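Endo-1,4-beta-xylanase D (Paenibacillus polymyxa, PDB 1W0N) hydrolyses 1,4-beta-xylosidic linkages of xylan and carries the CBM36 module described here, a calcium-dependent carbohydrate-binding domain that probably holds it on its substrate. Local coordinates at residues 28-33 with 121-126; 83-88 with 109-114; 57-62 with 75-80. One frame throughout, in Å; residues are numbered along the deposited sequence. Where two conformers were deposited one is given.

Contact 1: 28-33 with 121-126; sequences GKISAP and DAYVDF. With CA (calcium ion), chain B; MG (magnesium ion), chain C.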
# COMPACT_ATOMS: atom_id res chain seq x y z
N GLY A 28 12.61 -0.14 2.56
CA GLY A 28 13.41 -1.18 1.95
C GLY A 28 12.69 -2.50 1.92
O GLY A 28 11.72 -2.73 2.66
N LYS A 29 13.19 -3.40 1.08
CA LYS A 29 12.67 -4.75 0.98
C LYS A 29 12.84 -5.48 2.30
O LYS A 29 13.85 -5.34 2.99
CB LYS A 29 13.40 -5.52 -0.12
CG LYS A 29 13.15 -5.07 -1.52
CD LYS A 29 13.86 -5.97 -2.52
CE LYS A 29 13.76 -5.50 -3.94
NZ LYS A 29 14.27 -6.51 -4.90
N ILE A 30 11.84 -6.30 2.61
CA ILE A 30 11.83 -7.15 3.78
C ILE A 30 11.54 -8.58 3.38
O ILE A 30 10.98 -8.85 2.31
CB ILE A 30 10.77 -6.67 4.82
CG1 ILE A 30 9.35 -6.71 4.23
CG2 ILE A 30 11.15 -5.29 5.33
CD1 ILE A 30 8.25 -6.33 5.20
N SER A 31 11.93 -9.50 4.28
CA SER A 31 11.60 -10.91 4.16
C SER A 31 10.67 -11.39 5.27
O SER A 31 10.05 -12.44 5.09
CB SER A 31 12.89 -11.73 4.20
OG SER A 31 13.68 -11.40 5.31
N ALA A 32 10.55 -10.65 6.36
CA ALA A 32 9.64 -10.96 7.45
C ALA A 32 8.80 -9.71 7.72
O ALA A 32 9.32 -8.60 7.68
CB ALA A 32 10.39 -11.37 8.71
N PRO A 33 7.50 -9.89 8.00
CA PRO A 33 6.77 -11.15 8.13
C PRO A 33 6.29 -11.76 6.80
O PRO A 33 5.49 -12.69 6.81
CB PRO A 33 5.58 -10.76 9.01
CG PRO A 33 5.28 -9.33 8.60
CD PRO A 33 6.66 -8.73 8.35
N ASP A 121 4.94 1.20 12.07
CA ASP A 121 5.46 1.00 10.74
C ASP A 121 4.66 -0.07 10.03
O ASP A 121 4.09 -0.96 10.66
CB ASP A 121 6.94 0.66 10.83
CG ASP A 121 7.70 1.76 11.52
OD1 ASP A 121 7.31 2.94 11.28
OD2 ASP A 121 8.67 1.49 12.27
N ALA A 122 4.56 0.07 8.70
CA ALA A 122 3.76 -0.84 7.91
C ALA A 122 4.64 -1.76 7.08
O ALA A 122 5.59 -1.31 6.41
CB ALA A 122 2.84 -0.09 6.98
N TYR A 123 4.29 -3.02 7.09
CA TYR A 123 4.86 -4.01 6.20
C TYR A 123 3.82 -4.26 5.11
O TYR A 123 2.64 -4.53 5.43
CB TYR A 123 5.15 -5.28 6.97
CG TYR A 123 6.04 -5.10 8.19
CD1 TYR A 123 7.20 -4.34 8.13
CD2 TYR A 123 5.74 -5.74 9.38
CE1 TYR A 123 8.03 -4.21 9.24
CE2 TYR A 123 6.58 -5.65 10.48
CZ TYR A 123 7.73 -4.88 10.40
OH TYR A 123 8.57 -4.78 11.48
N VAL A 124 4.27 -4.24 3.85
CA VAL A 124 3.36 -4.35 2.72
C VAL A 124 3.80 -5.54 1.90
O VAL A 124 4.98 -5.63 1.52
CB VAL A 124 3.45 -3.04 1.87
CG1 VAL A 124 2.49 -3.10 0.73
CG2 VAL A 124 3.11 -1.81 2.72
N ASP A 125 2.86 -6.45 1.63
CA ASP A 125 3.19 -7.68 0.90
C ASP A 125 2.90 -7.52 -0.60
O ASP A 125 3.78 -7.73 -1.44
CB ASP A 125 2.38 -8.82 1.52
CG ASP A 125 2.67 -10.19 0.95
OD1 ASP A 125 3.50 -10.28 0.02
OD2 ASP A 125 2.06 -11.18 1.42
N PHE A 126 1.66 -7.14 -0.92
CA PHE A 126 1.23 -7.00 -2.31
C PHE A 126 -0.04 -6.15 -2.32
O PHE A 126 -0.70 -5.97 -1.28
CB PHE A 126 0.96 -8.36 -2.97
CG PHE A 126 -0.12 -9.18 -2.32
CD1 PHE A 126 -1.48 -8.88 -2.51
CD2 PHE A 126 0.23 -10.28 -1.54
CE1 PHE A 126 -2.48 -9.66 -1.92
CE2 PHE A 126 -0.77 -11.09 -0.97
CZ PHE A 126 -2.12 -10.76 -1.16
CA CA B . 5.17 -9.85 -1.48
MG MG C . 7.75 4.81 11.91
O HOH W 1 9.62 4.02 12.38
O HOH W 2 5.31 -12.26 -1.37
O HOH W 3 8.32 6.68 12.54
O HOH W 4 7.13 4.39 13.87
O HOH W 5 5.79 5.35 11.58
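With CG anti to the carbonyl carbon (chi1 -55°), the ring of Tyr123 rises from strand 122-130 toward Ile30 and Pro33. Ile30 meets it by turning CG1 into the crowded position between its backbone N and carbonyl carbon (chi1 61°), and the extended chain beyond carries CD1 to 3.7 Å from CD1 of Tyr123. CD1 of Ile30 lies just as near the CB of Tyr123, so this methyl covers the root of the aromatic side chain and not its hydroxyl. Pro33 fits more tightly: its CD is 3.3 Å from Tyr123 CD2, and its CG is 3.7 Å from that same atom. Both aliphatic groups approach the ring obliquely, and both side chains cross Tyr123 at about a right angle; the peptide bond before Pro33 is cis. The patch lies at the surface of the beta-sandwich of this family 6-related module, where strand 28-30, paired with 36-39, and the loop that follows it lie over strand 122-130 between two metal sites. Asp125 chelates the calcium ion through its backbone O (2.5 Å) and its OD1 (2.3 Å); Glu16, Glu18, Asp35 and a water complete the site. At the segment's other end, OD1 of Asp121 binds magnesium (2.0 Å) with Tyr40 O and four waters, one of which donates to Asp121 OD2; this site is probably where calcium mediates xylan binding by the module.

Contact 2: 83-88 with 109-114; sequences GSFNFT and IKLALT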
# COMPACT_ATOMS: atom_id res chain seq x y z
N GLY A 83 -8.00 6.50 -0.01
CA GLY A 83 -8.38 5.85 1.22
C GLY A 83 -7.11 5.36 1.92
O GLY A 83 -6.01 5.54 1.41
N SER A 84 -7.31 4.77 3.10
CA SER A 84 -6.22 4.25 3.89
C SER A 84 -6.52 2.87 4.41
O SER A 84 -7.59 2.63 4.95
CB SER A 84 -5.83 5.19 5.07
OG SER A 84 -5.34 4.67 6.26
N PHE A 85 -5.54 1.99 4.35
CA PHE A 85 -5.62 0.66 4.92
C PHE A 85 -5.10 0.69 6.36
O PHE A 85 -4.08 1.30 6.65
CB PHE A 85 -4.73 -0.30 4.13
CG PHE A 85 -5.13 -0.44 2.68
CD1 PHE A 85 -6.20 -1.23 2.30
CD2 PHE A 85 -4.36 0.16 1.70
CE1 PHE A 85 -6.56 -1.39 0.97
CE2 PHE A 85 -4.71 0.00 0.36
CZ PHE A 85 -5.81 -0.76 -0.00
N ASN A 86 -5.82 -0.01 7.23
CA ASN A 86 -5.47 -0.14 8.64
C ASN A 86 -4.93 -1.54 8.89
O ASN A 86 -5.68 -2.51 8.76
CB ASN A 86 -6.73 0.11 9.47
CG ASN A 86 -6.52 -0.01 10.96
OD1 ASN A 86 -7.24 0.72 11.72
ND2 ASN A 86 -5.70 -0.86 11.40
N PHE A 87 -3.64 -1.62 9.22
CA PHE A 87 -3.04 -2.88 9.65
C PHE A 87 -2.71 -2.75 11.13
O PHE A 87 -1.76 -2.07 11.52
CB PHE A 87 -1.76 -3.19 8.86
CG PHE A 87 -2.03 -3.28 7.38
CD1 PHE A 87 -2.72 -4.37 6.86
CD2 PHE A 87 -1.63 -2.27 6.53
CE1 PHE A 87 -3.02 -4.44 5.50
CE2 PHE A 87 -1.92 -2.34 5.16
CZ PHE A 87 -2.63 -3.41 4.66
N THR A 88 -3.54 -3.38 11.96
CA THR A 88 -3.32 -3.39 13.40
C THR A 88 -2.84 -4.78 13.80
O THR A 88 -3.44 -5.79 13.44
CB THR A 88 -4.62 -3.01 14.14
OG1 THR A 88 -4.93 -1.64 13.87
CG2 THR A 88 -4.45 -3.10 15.65
N ILE A 109 0.34 4.33 -8.96
CA ILE A 109 -0.16 3.73 -7.74
C ILE A 109 0.91 3.90 -6.69
O ILE A 109 2.08 3.53 -6.93
CB ILE A 109 -0.44 2.22 -7.95
CG1 ILE A 109 -1.30 1.96 -9.19
CG2 ILE A 109 -1.07 1.61 -6.69
CD1 ILE A 109 -2.60 2.71 -9.25
N LYS A 110 0.58 4.47 -5.54
CA LYS A 110 1.55 4.69 -4.48
C LYS A 110 0.95 4.27 -3.15
O LYS A 110 -0.23 4.55 -2.87
CB LYS A 110 1.98 6.14 -4.46
CG LYS A 110 2.98 6.51 -3.39
CD LYS A 110 3.50 7.90 -3.51
CE LYS A 110 2.55 8.93 -3.18
NZ LYS A 110 3.27 10.21 -3.17
N LEU A 111 1.76 3.60 -2.33
CA LEU A 111 1.42 3.32 -0.94
C LEU A 111 2.43 4.05 -0.07
O LEU A 111 3.65 3.99 -0.31
CB LEU A 111 1.47 1.81 -0.67
CG LEU A 111 0.42 0.98 -1.41
CD1 LEU A 111 0.78 -0.51 -1.39
CD2 LEU A 111 -0.98 1.16 -0.82
N ALA A 112 1.95 4.74 0.96
CA ALA A 112 2.81 5.50 1.90
C ALA A 112 2.13 5.54 3.23
O ALA A 112 0.91 5.46 3.31
CB ALA A 112 3.04 6.91 1.40
N LEU A 113 2.84 5.69 4.35
CA LEU A 113 2.19 5.84 5.65
C LEU A 113 1.27 7.05 5.66
O LEU A 113 1.60 8.11 5.12
CB LEU A 113 3.22 5.98 6.76
CG LEU A 113 4.07 4.76 7.07
CD1 LEU A 113 5.06 5.06 8.15
CD2 LEU A 113 3.27 3.58 7.45
N THR A 114 0.12 6.91 6.32
CA THR A 114 -0.82 8.00 6.47
C THR A 114 -0.22 9.18 7.31
O THR A 114 -0.49 10.33 7.05
CB THR A 114 -2.15 7.38 7.05
OG1 THR A 114 -2.65 6.34 6.25
CG2 THR A 114 -3.24 8.36 7.24
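Apolar packing between Phe85 and Leu111 forms the buried half of this contact. The methyl CD2 of Leu111 comes to the edge of the phenyl ring, near its plane, 4.1 Å from CE2 of Phe85. Both side chains leave their strands with CG anti to the carbonyl carbon (chi1 -61° for Phe85, -66° for Leu111), and their ends draw closer together than their CB atoms. The approach is a light touch, because the strands are not sheet neighbours: in the five-stranded antiparallel sheet of the sandwich, strand 70-77 runs between 80-88 and 107-113, bonded to both. Phe85 and Leu111 therefore reach across it on the inner face, where Phe85 also packs on Gln95 and Leu97, and Leu111 on Val124 of strand 122-130, all in the other sheet. The polar interaction is made by Ser84 and Thr114. In the conformer described, one of two modelled for Ser84, its OG lies 3.2 Å from Thr114 OG1, a long and doubtful hydrogen bond; its chi1, 148°, lies away from any staggered position. The chief partner of Thr114 OG1 is OD1 of Asp74, on the intervening strand. A further hydrogen bond stays within strand 80-88: ND2 of Asn86 donates to OG1 of Thr88 at 2.7 Å, with the acceptor lying in the amide plane, and that hydroxyl is also hydrogen-bonded to Thr70 OG1.

Contact 3: 57-62 with 75-80; sequences HNISVR and LVIGGV. With SO4 (sulfate ion), chain D.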
# COMPACT_ATOMS: atom_id res chain seq x y z
N HIS A 57 -12.53 0.20 -9.12
CA HIS A 57 -11.98 -1.07 -8.68
C HIS A 57 -12.18 -1.27 -7.18
O HIS A 57 -12.30 -0.32 -6.42
CB HIS A 57 -10.46 -1.15 -8.93
CG HIS A 57 -10.13 -1.23 -10.38
ND1 HIS A 57 -10.14 -0.12 -11.19
CD2 HIS A 57 -9.89 -2.31 -11.16
CE1 HIS A 57 -9.90 -0.52 -12.43
NE2 HIS A 57 -9.74 -1.82 -12.45
N ASN A 58 -12.14 -2.55 -6.80
CA ASN A 58 -11.87 -2.95 -5.44
C ASN A 58 -10.38 -3.17 -5.31
O ASN A 58 -9.73 -3.69 -6.22
CB ASN A 58 -12.61 -4.25 -5.11
CG ASN A 58 -14.09 -4.16 -5.33
OD1 ASN A 58 -14.71 -5.05 -5.99
ND2 ASN A 58 -14.68 -3.17 -4.80
N ILE A 59 -9.81 -2.72 -4.18
CA ILE A 59 -8.37 -2.77 -4.00
C ILE A 59 -8.07 -3.40 -2.64
O ILE A 59 -8.56 -2.92 -1.62
CB ILE A 59 -7.73 -1.40 -4.06
CG1 ILE A 59 -8.18 -0.60 -5.29
CG2 ILE A 59 -6.22 -1.53 -4.09
CD1 ILE A 59 -8.94 0.58 -4.98
N SER A 60 -7.26 -4.47 -2.65
CA SER A 60 -6.85 -5.10 -1.41
C SER A 60 -5.33 -5.06 -1.29
O SER A 60 -4.61 -5.13 -2.28
CB SER A 60 -7.34 -6.54 -1.33
OG SER A 60 -8.74 -6.63 -1.13
N VAL A 61 -4.87 -4.92 -0.04
CA VAL A 61 -3.45 -4.97 0.27
C VAL A 61 -3.29 -5.93 1.44
O VAL A 61 -4.01 -5.82 2.44
CB VAL A 61 -2.88 -3.58 0.61
CG1 VAL A 61 -1.45 -3.68 1.17
CG2 VAL A 61 -2.88 -2.71 -0.64
N ARG A 62 -2.34 -6.87 1.32
CA ARG A 62 -1.94 -7.68 2.45
C ARG A 62 -0.79 -6.97 3.15
O ARG A 62 0.19 -6.58 2.50
CB ARG A 62 -1.53 -9.09 2.02
CG ARG A 62 -1.16 -9.97 3.19
CD ARG A 62 -1.03 -11.43 2.80
NE ARG A 62 -0.86 -12.30 3.96
CZ ARG A 62 0.24 -12.99 4.28
NH1 ARG A 62 1.37 -12.86 3.61
NH2 ARG A 62 0.19 -13.84 5.32
N LEU A 75 -3.42 4.85 0.19
CA LEU A 75 -3.39 4.48 -1.22
C LEU A 75 -3.62 5.72 -2.05
O LEU A 75 -4.63 6.41 -1.89
CB LEU A 75 -4.47 3.45 -1.51
CG LEU A 75 -4.63 3.05 -2.97
CD1 LEU A 75 -3.36 2.42 -3.53
CD2 LEU A 75 -5.82 2.11 -3.13
N VAL A 76 -2.67 6.00 -2.94
CA VAL A 76 -2.70 7.16 -3.81
C VAL A 76 -2.78 6.63 -5.24
O VAL A 76 -1.95 5.82 -5.66
CB VAL A 76 -1.49 8.04 -3.60
CG1 VAL A 76 -1.70 9.40 -4.26
CG2 VAL A 76 -1.17 8.21 -2.11
N ILE A 77 -3.81 7.05 -5.98
CA ILE A 77 -3.96 6.66 -7.39
C ILE A 77 -4.01 7.93 -8.20
O ILE A 77 -4.89 8.78 -8.01
CB ILE A 77 -5.25 5.83 -7.63
CG1 ILE A 77 -5.25 4.56 -6.77
CG2 ILE A 77 -5.39 5.49 -9.12
CD1 ILE A 77 -6.52 3.73 -6.90
N GLY A 78 -3.07 8.10 -9.12
CA GLY A 78 -3.02 9.29 -9.92
C GLY A 78 -2.93 10.55 -9.10
O GLY A 78 -3.54 11.55 -9.49
N GLY A 79 -2.22 10.49 -7.98
CA GLY A 79 -2.05 11.62 -7.10
C GLY A 79 -3.18 11.87 -6.11
O GLY A 79 -3.03 12.74 -5.27
N VAL A 80 -4.26 11.10 -6.21
CA VAL A 80 -5.39 11.25 -5.32
C VAL A 80 -5.28 10.23 -4.20
O VAL A 80 -5.21 9.04 -4.48
CB VAL A 80 -6.74 11.04 -6.06
CG1 VAL A 80 -7.90 11.23 -5.12
CG2 VAL A 80 -6.87 11.92 -7.28
S SO4 D . -8.98 -2.01 -15.51
O1 SO4 D . -9.62 -3.16 -15.94
O2 SO4 D . -9.87 -0.96 -15.36
O3 SO4 D . -8.17 -2.33 -14.33
O4 SO4 D . -8.11 -1.90 -16.72
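Ile59 and Leu75 face each other across the interior of the beta-sandwich, one from each of its two antiparallel sheets, and Ile77 adds to the second side. The tight part centres on one methyl: CD2 of Leu75 sits 3.8 Å from CG2 of Ile59 and 3.9 Å from its CD1, wedged into the fork between the two branches. The fork opens that way because CG2 lies anti to the backbone N of Ile59 while chi2, at 115°, is turned off a staggered position and swings CD1 toward the opposing sheet. No hydrogen bond joins the segments here; the fit is wholly aliphatic, and Ile127 and Phe129 of strand 122-130 also pack on Ile59. Toward the loop end the packing slackens, with CD1 of Ile77 4.4 Å from CD1 of Ile59. Beyond Ile77 the chain reverses in an exposed type I' turn whose Gly78 and Gly79 adopt positive phi; Ile77 N donates to Val80 O at 2.9 Å and Val80 N returns a bond to Ile77 O. At the start of the other segment, the His57 ring meets those of Phe52 and His102, and its ND1 is hydrogen-bonded to NE2 of His102. Replacing His57 by an alanine would probably leave the His102 nitrogen without this mate and open a gap beside Phe52. At its other nitrogen the imidazole meets a sulfate, probably from the crystallisation liquor and also held by Ala53 N: NE2 of His57 lies a suspiciously short 2.5 Å from sulfate O3 at 129°, a weak hydrogen bond at most.

Contacts 2 and 3 adjoin in the body of the sandwich, their centres about 9 Å apart. They share the sheet in which strand 70-77 is flanked by 107-113 and 80-88; Lys110 O and Gly83 O probably accept hydrogen bonds from Val76 N and Leu75 N. The centre of contact 1 is about 13 Å from that of contact 2, which it touches (Val124 CG1 to Leu111 CD1, 3.8 Å), and about 17 Å from that of contact 3. A salt bridge of 2.8 Å joins Asp125 OD2 to Arg62 NH1; OD1 of the same carboxylate binds calcium, so Arg62 probably helps to fix its orientation. The side chain of Leu111 is about 10 Å from the calcium, that of Thr114 about 11 Å from the magnesium.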